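PDB 3GO2: putative L-alanine-DL-glutamate epimerase from Burkholderia xenovorans, which probably acts as a magnesium-dependent racemase or epimerase of the mandelate racemase/muconate lactonizing enzyme family. Local coordinates for the interface of chains A and B and the interface of chains A and C. Coordinates in Å, arbitrary orientation; residue numbers count along the deposited sequence, not the author numbering. Chains: chain A/B/C, Putative L-alanine-DL-glutamate epimerase.

Contact 1: the interface of chains A and B. Residues chain A 63-65, 99, 110, 299; chain B 109-110, 112-113.
A:Lys99 reaches across to B:Glu109. From CB the chain runs outward extended, CG anti to the backbone N (chi1 -177°), and CD lies in the plane of the A:His65 ring, at its edge. CE packs 3.9 Å from CG of B:Glu109, and NZ, the ammonium nitrogen, ends among oxygens of both chains. A:Lys99 NZ donates to the backbone O of B:Glu109 at 2.8 Å. NZ also forms a salt bridge with carboxylate OE1 of B:Glu109 at 2.9 Å, meeting it on the anti side, 27° out of the carboxylate plane. A third bond runs from NZ to A:Met63 O at 3.0 Å, in that carbonyl's plane on a lone pair. Water 1, 2.7 Å from NZ, bridges the lysine, the A:His65 imidazole NE2 and the B:Glu109 O, and leads on to water 2. This many acceptors should favour a charged lysine. A:Met63, bent at chi2 and chi3, crosses B:Glu109 at about a right angle and brings CE to 3.7 Å from its CD. The B:Gly112 O sits over one face of the A:His65 imidazole. Waters 2 and 3 bridge the carbonyl oxygens of A:Leu110 and B:Leu110. The lysine comes from helix 82-103, B:Glu109 from the 3-10 helix 107-110 and B:Gly112 from the loop after it; the two-fold symmetry of the interface fits a dimer, though the structure alone does not prove one.

Contact 2: the interface of chains A and C. Residues chain A 264, 288, 314, 340; chain C 190-191, 227, 231.
A:Arg340 and C:Glu227 form a salt bridge between two copies of a mandelate racemase/muconate lactonizing enzyme family protein, in an A-C pairing that may be a crystal contact or part of a larger assembly. A:Arg340 buries 72 Å². Its NE donates to carboxylate OE2 of C:Glu227 at 2.8 Å, with 155° at the hydrogen. The oxygen lies at the guanidinium edge and is met on its syn side, with NE somewhat out of the carboxylate plane; the guanidinium and carboxylate planes are 62° apart, so the bond is made without coplanar pairing. NH2 turns to water instead: water 5, at 2.9 Å from NH2, also bonds OE2 of C:Glu227 and NZ of C:Lys231, and water 6 continues to the C:Val191 O. C:Lys231 NZ stays 4.3 Å from A:Arg340 NH2, and the shared water and carboxylate may soften that like-charge approach.

C:Glu227, at the start of helix 226-235, buries 49 Å² on an extended chain. A:Val288 CG2 packs against its CD at 3.5 Å, while OE1 takes water 4, which is bound in turn by the backbone N of A:Asn314.

C:Asn190, with 40 Å² buried, lies by the guanidinium, the planes 30° apart and its CG 3.4 Å from A:Arg340 NH1. Its OD1 accepts from ND2 of A:Asn314 at 2.8 Å; the donor stands above the acceptor's carbonyl plane, and the two amides are nearly perpendicular.

Contact 3: the interface of chains A and C. Residues chain A 309, 312, 314, 337-339; chain C 187-188, 190, 225-226.
The side chains of A:Asn314 and C:Lys225 cross at about a right angle, and the lysine tip meets the carboxamide oxygen. C:Lys225 NZ donates to A:Asn314 OD1 at 2.8 Å, in the carbonyl plane and on a lone pair, with a C=O...N angle of 143°. Bends at chi2 and chi4 (73° at the latter) fold the lysine chain towards this oxygen, and its CG lies off one face of the amide. The other end of the same amide gives ND2 of A:Asn314 to the backbone O of C:Ala188 at 2.8 Å. That oxygen lies in the amide plane of A:Asn314, although the nitrogen is above the plane of the C:Ala188 carbonyl. Together with the ND2 bond to C:Asn190, these contacts fix which way round the A:Asn314 carboxamide sits.

C:Asn190 ND2 bonds the A:Leu339 O at 3.1 Å. The donor lies in the A:Leu339 carbonyl plane on a lone pair, the acceptor lies in the amide plane of C:Asn190, and the bond is nearly straight, 166° at the hydrogen.

A:Asp312 crosses C:Lys225 at about a right angle too, but without a direct polar bond; its CB rests 3.6 Å from CD of C:Pro226, the first residue of helix 226-235. The nearby carboxylates of A:Asp309 and A:Asp312 may favour the lysine's charge across this possibly crystal-made interface. Water 7 transmits the link: it is 2.9 Å from C:Lys225 NZ and 2.6 Å from A:Asp312 OD1, and also touches both O and OD1 of A:Asp309.

Contact 4: the interface of chains A and B. Residues chain A 274, 278, 282, 307, 310-311; chain B 274, 278, 282, 307, 310-311.
With CG anti to the backbone N (chi1 175°), A:Phe307 and B:Phe307 reach from their helices 298-310 to cross at about a right angle, meeting along their CD1-CE1 edges with CE1 3.7 Å from CE1. They belong to a mandelate racemase/muconate lactonizing enzyme family protein; the two-fold symmetry gives every pair its twin and fits a dimer, without proving one. Each ring is held between neighbours of its own chain: A:Ile274 CG2 lies over the centre of one face of A:Phe307, while CD2 of A:His311 lies above the opposite face, offset toward the rim. The same methyl CG2 of A:Ile274 reaches B:Ala310 CB at 3.3 Å, tighter than ordinary van der Waals contact.

A:Lys278 also starts anti to N (chi1 174°) and runs out until a bend at chi4 (58°) turns NZ to A:Asp282, whose OD2 accepts from NZ through its syn lone pair at 2.8 Å. A:Lys278 CE packs on CE1 of B:His311 at 3.6 Å, the side chains crossing at about a right angle. The lysine and B:Asp282 slide by each other in opposite directions, giving a longer salt bridge of 3.8 Å from A:Lys278 NZ to B:Asp282 OD1.

Two linked waters lie near the two-fold. Water 8 bonds B:Asp282 OD1 at 2.7 Å and B:His311 NE2, in the imidazole plane at its edge. It also links across to A:Lys278 NZ at 3.2 Å; water 9 does likewise with the chains exchanged.

Contact 1: the interface of chains A and B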
# COMPACT_ATOMS: atom_id res chain seq x y z
N MET A 63 2.28 2.90 45.47
CA MET A 63 2.74 3.97 44.58
C MET A 63 3.11 3.45 43.19
O MET A 63 3.08 4.19 42.21
CB MET A 63 3.95 4.67 45.20
CG MET A 63 3.74 5.18 46.62
SD MET A 63 2.40 6.42 46.84
CE MET A 63 3.32 7.85 46.51
N GLU A 64 3.41 2.16 43.09
CA GLU A 64 4.00 1.60 41.88
C GLU A 64 2.92 1.00 40.96
O GLU A 64 2.88 -0.22 40.71
CB GLU A 64 5.08 0.57 42.26
CG GLU A 64 6.28 1.25 42.93
CD GLU A 64 7.37 0.33 43.44
OE1 GLU A 64 7.34 -0.87 43.18
OE2 GLU A 64 8.26 0.87 44.15
N HIS A 65 2.05 1.85 40.46
CA HIS A 65 0.93 1.33 39.67
C HIS A 65 1.36 0.82 38.31
O HIS A 65 0.84 -0.21 37.85
CB HIS A 65 -0.27 2.30 39.61
CG HIS A 65 0.04 3.67 39.05
ND1 HIS A 65 0.00 3.94 37.70
CD2 HIS A 65 0.35 4.83 39.66
CE1 HIS A 65 0.26 5.22 37.51
NE2 HIS A 65 0.47 5.80 38.68
N LYS A 99 -3.15 6.34 45.61
CA LYS A 99 -1.96 7.14 45.45
C LYS A 99 -2.26 8.63 45.58
O LYS A 99 -1.54 9.34 46.29
CB LYS A 99 -1.31 6.85 44.11
CG LYS A 99 -0.00 7.61 43.90
CD LYS A 99 0.77 7.09 42.69
CE LYS A 99 2.16 7.68 42.58
NZ LYS A 99 3.08 7.08 41.54
N LEU A 110 -2.25 13.67 39.27
CA LEU A 110 -1.35 12.60 38.87
C LEU A 110 -1.27 12.49 37.35
O LEU A 110 -0.39 11.82 36.81
CB LEU A 110 -1.81 11.26 39.41
CG LEU A 110 -1.96 11.13 40.91
CD1 LEU A 110 -2.37 9.69 41.22
CD2 LEU A 110 -0.69 11.51 41.62
N TRP A 299 -4.71 5.44 33.67
CA TRP A 299 -3.31 5.68 33.29
C TRP A 299 -3.09 5.17 31.88
O TRP A 299 -2.50 5.84 31.05
CB TRP A 299 -2.35 5.02 34.27
CG TRP A 299 -0.95 5.49 34.14
CD1 TRP A 299 0.10 4.83 33.58
CD2 TRP A 299 -0.44 6.76 34.57
NE1 TRP A 299 1.24 5.60 33.67
CE2 TRP A 299 0.92 6.79 34.27
CE3 TRP A 299 -1.01 7.85 35.23
CZ2 TRP A 299 1.73 7.90 34.58
CZ3 TRP A 299 -0.21 8.92 35.53
CH2 TRP A 299 1.13 8.93 35.21
N GLU B 109 7.79 9.27 40.79
CA GLU B 109 6.49 9.13 41.44
C GLU B 109 5.38 9.85 40.66
O GLU B 109 4.21 9.56 40.84
CB GLU B 109 6.55 9.68 42.88
CG GLU B 109 5.62 9.00 43.85
CD GLU B 109 5.94 7.52 43.98
OE1 GLU B 109 5.58 6.76 43.05
OE2 GLU B 109 6.60 7.14 44.98
N LEU B 110 5.76 10.80 39.80
CA LEU B 110 4.80 11.48 38.95
C LEU B 110 4.60 10.72 37.64
O LEU B 110 3.66 10.99 36.89
CB LEU B 110 5.28 12.88 38.60
CG LEU B 110 5.54 13.84 39.74
CD1 LEU B 110 5.93 15.18 39.15
CD2 LEU B 110 4.34 13.95 40.64
N GLY B 112 4.24 7.33 37.04
CA GLY B 112 3.68 5.99 37.12
C GLY B 112 4.29 5.18 38.24
O GLY B 112 3.90 4.03 38.47
N GLY B 113 5.22 5.80 38.97
CA GLY B 113 6.00 5.07 39.95
C GLY B 113 7.14 4.35 39.28
O GLY B 113 7.13 4.16 38.06
O HOH W 1 2.28 8.06 39.14
O HOH W 2 1.45 10.65 38.64
O HOH W 3 1.94 13.03 37.88

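Contact 2: the interface of chains A and C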
# COMPACT_ATOMS: atom_id res chain seq x y z
N PRO A 264 -20.10 12.94 11.40
CA PRO A 264 -18.93 12.46 12.15
C PRO A 264 -19.19 11.06 12.68
O PRO A 264 -20.29 10.77 13.15
CB PRO A 264 -18.79 13.49 13.30
CG PRO A 264 -19.56 14.71 12.80
CD PRO A 264 -20.67 14.18 11.97
N VAL A 288 -14.03 10.59 15.93
CA VAL A 288 -13.86 10.66 17.40
C VAL A 288 -13.60 9.28 17.96
O VAL A 288 -14.28 8.33 17.57
CB VAL A 288 -15.11 11.24 18.04
CG1 VAL A 288 -15.00 11.21 19.58
CG2 VAL A 288 -15.36 12.67 17.52
N ASN A 314 -9.84 13.70 18.57
CA ASN A 314 -10.28 13.98 19.93
C ASN A 314 -11.00 12.77 20.49
O ASN A 314 -11.57 11.94 19.75
CB ASN A 314 -11.18 15.23 19.95
CG ASN A 314 -10.40 16.51 19.74
OD1 ASN A 314 -9.18 16.49 19.71
ND2 ASN A 314 -11.11 17.64 19.58
N ARG A 340 -13.19 15.63 23.14
CA ARG A 340 -14.34 15.97 22.31
C ARG A 340 -15.52 16.49 23.13
O ARG A 340 -16.12 17.55 22.81
CB ARG A 340 -14.83 14.76 21.48
CG ARG A 340 -16.01 15.12 20.56
CD ARG A 340 -15.56 16.10 19.52
NE ARG A 340 -16.62 16.65 18.68
CZ ARG A 340 -17.30 17.77 18.95
NH1 ARG A 340 -17.13 18.43 20.09
NH2 ARG A 340 -18.20 18.20 18.08
N ASN C 190 -12.45 22.02 19.15
CA ASN C 190 -13.75 21.58 18.64
C ASN C 190 -14.43 22.72 17.88
O ASN C 190 -14.22 23.91 18.19
CB ASN C 190 -14.64 21.09 19.78
CG ASN C 190 -14.08 19.86 20.47
OD1 ASN C 190 -13.64 18.92 19.81
ND2 ASN C 190 -14.11 19.87 21.82
N VAL C 191 -15.27 22.32 16.93
CA VAL C 191 -16.14 23.20 16.15
C VAL C 191 -17.59 22.90 16.54
O VAL C 191 -18.01 21.75 16.59
CB VAL C 191 -15.92 22.93 14.64
CG1 VAL C 191 -16.95 23.67 13.77
CG2 VAL C 191 -14.48 23.31 14.24
N GLU C 227 -12.04 16.25 12.08
CA GLU C 227 -13.47 16.20 12.36
C GLU C 227 -14.13 17.56 12.14
O GLU C 227 -15.20 17.65 11.54
CB GLU C 227 -13.70 15.80 13.81
CG GLU C 227 -15.17 15.83 14.24
CD GLU C 227 -15.38 15.71 15.74
OE1 GLU C 227 -14.40 15.74 16.52
OE2 GLU C 227 -16.57 15.60 16.13
N LYS C 231 -16.71 19.36 9.32
CA LYS C 231 -17.96 20.02 9.70
C LYS C 231 -18.06 21.39 9.01
O LYS C 231 -19.14 21.79 8.52
CB LYS C 231 -18.06 20.16 11.21
CG LYS C 231 -18.34 18.82 11.88
CD LYS C 231 -18.11 18.84 13.37
CE LYS C 231 -19.09 19.72 14.11
NZ LYS C 231 -20.33 19.03 14.48
O HOH W 4 -11.91 14.52 16.52
O HOH W 5 -19.19 16.57 15.86
O HOH W 6 -20.09 20.46 18.48

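Contact 3: the interface of chains A and C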
# COMPACT_ATOMS: atom_id res chain seq x y z
N ASP A 309 -4.12 12.01 19.98
CA ASP A 309 -3.71 13.39 19.78
C ASP A 309 -2.75 13.53 18.60
O ASP A 309 -2.86 14.49 17.82
CB ASP A 309 -3.05 13.90 21.06
CG ASP A 309 -2.80 15.37 21.01
OD1 ASP A 309 -3.76 16.10 20.69
OD2 ASP A 309 -1.64 15.76 21.30
N ASP A 312 -4.49 13.72 15.46
CA ASP A 312 -5.47 14.82 15.51
C ASP A 312 -6.90 14.28 15.63
O ASP A 312 -7.82 14.76 14.96
CB ASP A 312 -5.33 15.79 14.32
CG ASP A 312 -4.11 16.70 14.43
OD1 ASP A 312 -3.68 17.04 15.55
OD2 ASP A 312 -3.59 17.08 13.36
N ASN A 314 -9.84 13.70 18.57
CA ASN A 314 -10.28 13.98 19.93
C ASN A 314 -11.00 12.77 20.49
O ASN A 314 -11.57 11.94 19.75
CB ASN A 314 -11.18 15.23 19.95
CG ASN A 314 -10.40 16.51 19.74
OD1 ASN A 314 -9.18 16.49 19.71
ND2 ASN A 314 -11.11 17.64 19.58
N PRO A 337 -5.96 17.18 26.68
CA PRO A 337 -6.24 18.35 25.84
C PRO A 337 -7.25 18.05 24.74
O PRO A 337 -8.16 18.85 24.50
CB PRO A 337 -4.88 18.69 25.20
CG PRO A 337 -4.10 17.43 25.28
CD PRO A 337 -4.55 16.78 26.56
N ASN A 338 -7.08 16.91 24.09
CA ASN A 338 -7.87 16.56 22.90
C ASN A 338 -9.20 15.89 23.28
O ASN A 338 -9.46 14.75 22.93
CB ASN A 338 -7.03 15.70 21.92
CG ASN A 338 -6.42 14.45 22.58
OD1 ASN A 338 -5.84 14.53 23.67
ND2 ASN A 338 -6.50 13.31 21.90
N LEU A 339 -10.03 16.63 24.04
CA LEU A 339 -11.28 16.12 24.58
C LEU A 339 -12.46 16.58 23.73
O LEU A 339 -12.74 17.79 23.63
CB LEU A 339 -11.49 16.58 26.03
CG LEU A 339 -12.80 16.18 26.70
CD1 LEU A 339 -12.83 14.69 27.06
CD2 LEU A 339 -13.03 17.04 27.96
N PRO C 187 -8.04 23.94 23.93
CA PRO C 187 -7.07 23.21 23.14
C PRO C 187 -7.58 22.00 22.35
O PRO C 187 -6.86 21.49 21.48
CB PRO C 187 -6.03 22.79 24.18
CG PRO C 187 -6.78 22.72 25.47
CD PRO C 187 -7.76 23.84 25.38
N ALA C 188 -8.80 21.54 22.62
CA ALA C 188 -9.39 20.48 21.82
C ALA C 188 -9.70 20.93 20.38
O ALA C 188 -9.75 20.10 19.47
CB ALA C 188 -10.66 19.95 22.50
N ASN C 190 -12.45 22.02 19.15
CA ASN C 190 -13.75 21.58 18.64
C ASN C 190 -14.43 22.72 17.88
O ASN C 190 -14.22 23.91 18.19
CB ASN C 190 -14.64 21.09 19.78
CG ASN C 190 -14.08 19.86 20.47
OD1 ASN C 190 -13.64 18.92 19.81
ND2 ASN C 190 -14.11 19.87 21.82
N LYS C 225 -9.55 20.17 14.30
CA LYS C 225 -9.08 18.85 13.95
C LYS C 225 -9.80 18.41 12.66
O LYS C 225 -10.84 18.96 12.30
CB LYS C 225 -9.36 17.87 15.07
CG LYS C 225 -8.89 18.35 16.45
CD LYS C 225 -7.40 18.64 16.54
CE LYS C 225 -6.96 19.07 17.95
NZ LYS C 225 -6.95 17.95 18.96
N PRO C 226 -9.30 17.38 11.99
CA PRO C 226 -10.02 16.87 10.82
C PRO C 226 -11.56 16.77 10.95
O PRO C 226 -12.30 17.19 10.07
CB PRO C 226 -9.37 15.51 10.60
CG PRO C 226 -7.95 15.76 10.99
CD PRO C 226 -8.01 16.69 12.17
O HOH W 7 -4.43 16.85 18.04

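Contact 4: the interface of chains A and B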
# COMPACT_ATOMS: atom_id res chain seq x y z
N ILE A 274 -3.35 1.18 23.20
CA ILE A 274 -2.97 1.71 21.91
C ILE A 274 -3.02 0.61 20.84
O ILE A 274 -3.47 0.85 19.71
CB ILE A 274 -1.58 2.35 21.97
CG1 ILE A 274 -1.61 3.66 22.77
CG2 ILE A 274 -1.03 2.56 20.52
CD1 ILE A 274 -0.26 4.28 22.93
N LYS A 278 -4.99 1.27 17.28
CA LYS A 278 -4.10 1.59 16.18
C LYS A 278 -4.65 1.23 14.81
O LYS A 278 -4.59 2.06 13.91
CB LYS A 278 -2.71 0.99 16.42
CG LYS A 278 -1.73 1.16 15.25
CD LYS A 278 -0.35 0.60 15.61
CE LYS A 278 0.40 0.12 14.39
NZ LYS A 278 0.61 1.20 13.34
N ASP A 282 -5.02 3.98 11.82
CA ASP A 282 -4.25 3.77 10.58
C ASP A 282 -5.17 3.75 9.33
O ASP A 282 -4.75 4.17 8.24
CB ASP A 282 -3.48 2.46 10.66
CG ASP A 282 -2.28 2.54 11.61
OD1 ASP A 282 -1.93 3.64 12.07
OD2 ASP A 282 -1.70 1.48 11.84
N PHE A 307 -1.93 9.08 21.94
CA PHE A 307 -1.83 8.43 20.64
C PHE A 307 -2.85 9.05 19.68
O PHE A 307 -2.50 9.42 18.54
CB PHE A 307 -2.05 6.92 20.81
CG PHE A 307 -2.09 6.15 19.53
CD1 PHE A 307 -1.03 6.19 18.63
CD2 PHE A 307 -3.15 5.32 19.25
CE1 PHE A 307 -1.07 5.43 17.48
CE2 PHE A 307 -3.19 4.57 18.12
CZ PHE A 307 -2.17 4.64 17.22
N ALA A 310 -1.85 12.57 18.43
CA ALA A 310 -0.87 12.62 17.33
C ALA A 310 -1.51 12.42 15.97
O ALA A 310 -0.96 12.89 14.96
CB ALA A 310 0.28 11.58 17.57
N HIS A 311 -2.68 11.76 15.96
CA HIS A 311 -3.52 11.57 14.78
C HIS A 311 -4.57 12.69 14.62
O HIS A 311 -5.42 12.62 13.75
CB HIS A 311 -4.26 10.23 14.87
CG HIS A 311 -3.42 9.02 14.56
ND1 HIS A 311 -3.30 8.52 13.28
CD2 HIS A 311 -2.70 8.20 15.35
CE1 HIS A 311 -2.53 7.45 13.30
NE2 HIS A 311 -2.16 7.22 14.54
N ILE B 274 5.25 12.03 19.46
CA ILE B 274 4.77 10.87 18.73
C ILE B 274 4.71 11.17 17.23
O ILE B 274 5.07 10.32 16.40
CB ILE B 274 3.41 10.41 19.25
CG1 ILE B 274 3.54 9.78 20.65
CG2 ILE B 274 2.75 9.43 18.22
CD1 ILE B 274 2.22 9.39 21.24
N LYS B 278 6.40 8.57 14.52
CA LYS B 278 5.43 7.71 13.87
C LYS B 278 5.86 7.22 12.48
O LYS B 278 5.75 6.03 12.22
CB LYS B 278 4.06 8.37 13.83
CG LYS B 278 2.99 7.60 13.05
CD LYS B 278 1.63 8.30 13.14
CE LYS B 278 0.77 8.03 11.92
NZ LYS B 278 0.50 6.54 11.69
N ASP B 282 6.06 3.26 11.55
CA ASP B 282 5.19 2.75 10.47
C ASP B 282 6.00 2.03 9.37
O ASP B 282 5.50 1.08 8.74
CB ASP B 282 4.39 3.89 9.87
CG ASP B 282 3.28 4.39 10.79
OD1 ASP B 282 2.99 3.75 11.82
OD2 ASP B 282 2.69 5.41 10.43
N PHE B 307 3.92 4.83 22.99
CA PHE B 307 3.71 4.63 21.57
C PHE B 307 4.66 3.55 21.04
O PHE B 307 4.23 2.62 20.34
CB PHE B 307 3.90 5.97 20.84
CG PHE B 307 3.81 5.88 19.35
CD1 PHE B 307 2.69 5.37 18.72
CD2 PHE B 307 4.83 6.39 18.57
CE1 PHE B 307 2.62 5.35 17.34
CE2 PHE B 307 4.76 6.37 17.21
CZ PHE B 307 3.67 5.82 16.60
N ALA B 310 3.65 -0.03 22.08
CA ALA B 310 2.58 -0.67 21.29
C ALA B 310 3.10 -1.28 20.01
O ALA B 310 2.49 -2.23 19.49
CB ALA B 310 1.44 0.35 21.00
N HIS B 311 4.26 -0.78 19.53
CA HIS B 311 4.99 -1.31 18.39
C HIS B 311 6.05 -2.35 18.81
O HIS B 311 6.83 -2.80 17.98
CB HIS B 311 5.71 -0.17 17.65
CG HIS B 311 4.81 0.68 16.78
ND1 HIS B 311 4.58 0.37 15.45
CD2 HIS B 311 4.14 1.82 17.02
CE1 HIS B 311 3.79 1.29 14.92
NE2 HIS B 311 3.51 2.18 15.85
O HOH W 8 1.97 3.99 14.29
O HOH W 9 -0.71 4.81 14.15

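Contacts 1 and 4 belong to the same two-fold A-B interface, their C-alpha centres about 23 Å apart. Helix 298-310 serves both: A:Trp299 near its start enters contact 1, while A:Phe307 and A:Ala310 near its end enter contact 4. Contacts 2 and 3 lie about 7 Å apart on the A-C face and share A:Asn314 and C:Asn190, so they are effectively one continuous patch. Contact 3 is about 16 Å from contact 4, and A:Asp309 carries helix 298-310 into it as well. One helix thus faces two neighbours, which could couple the A-B and A-C pairings within the deposited eight-copy assembly.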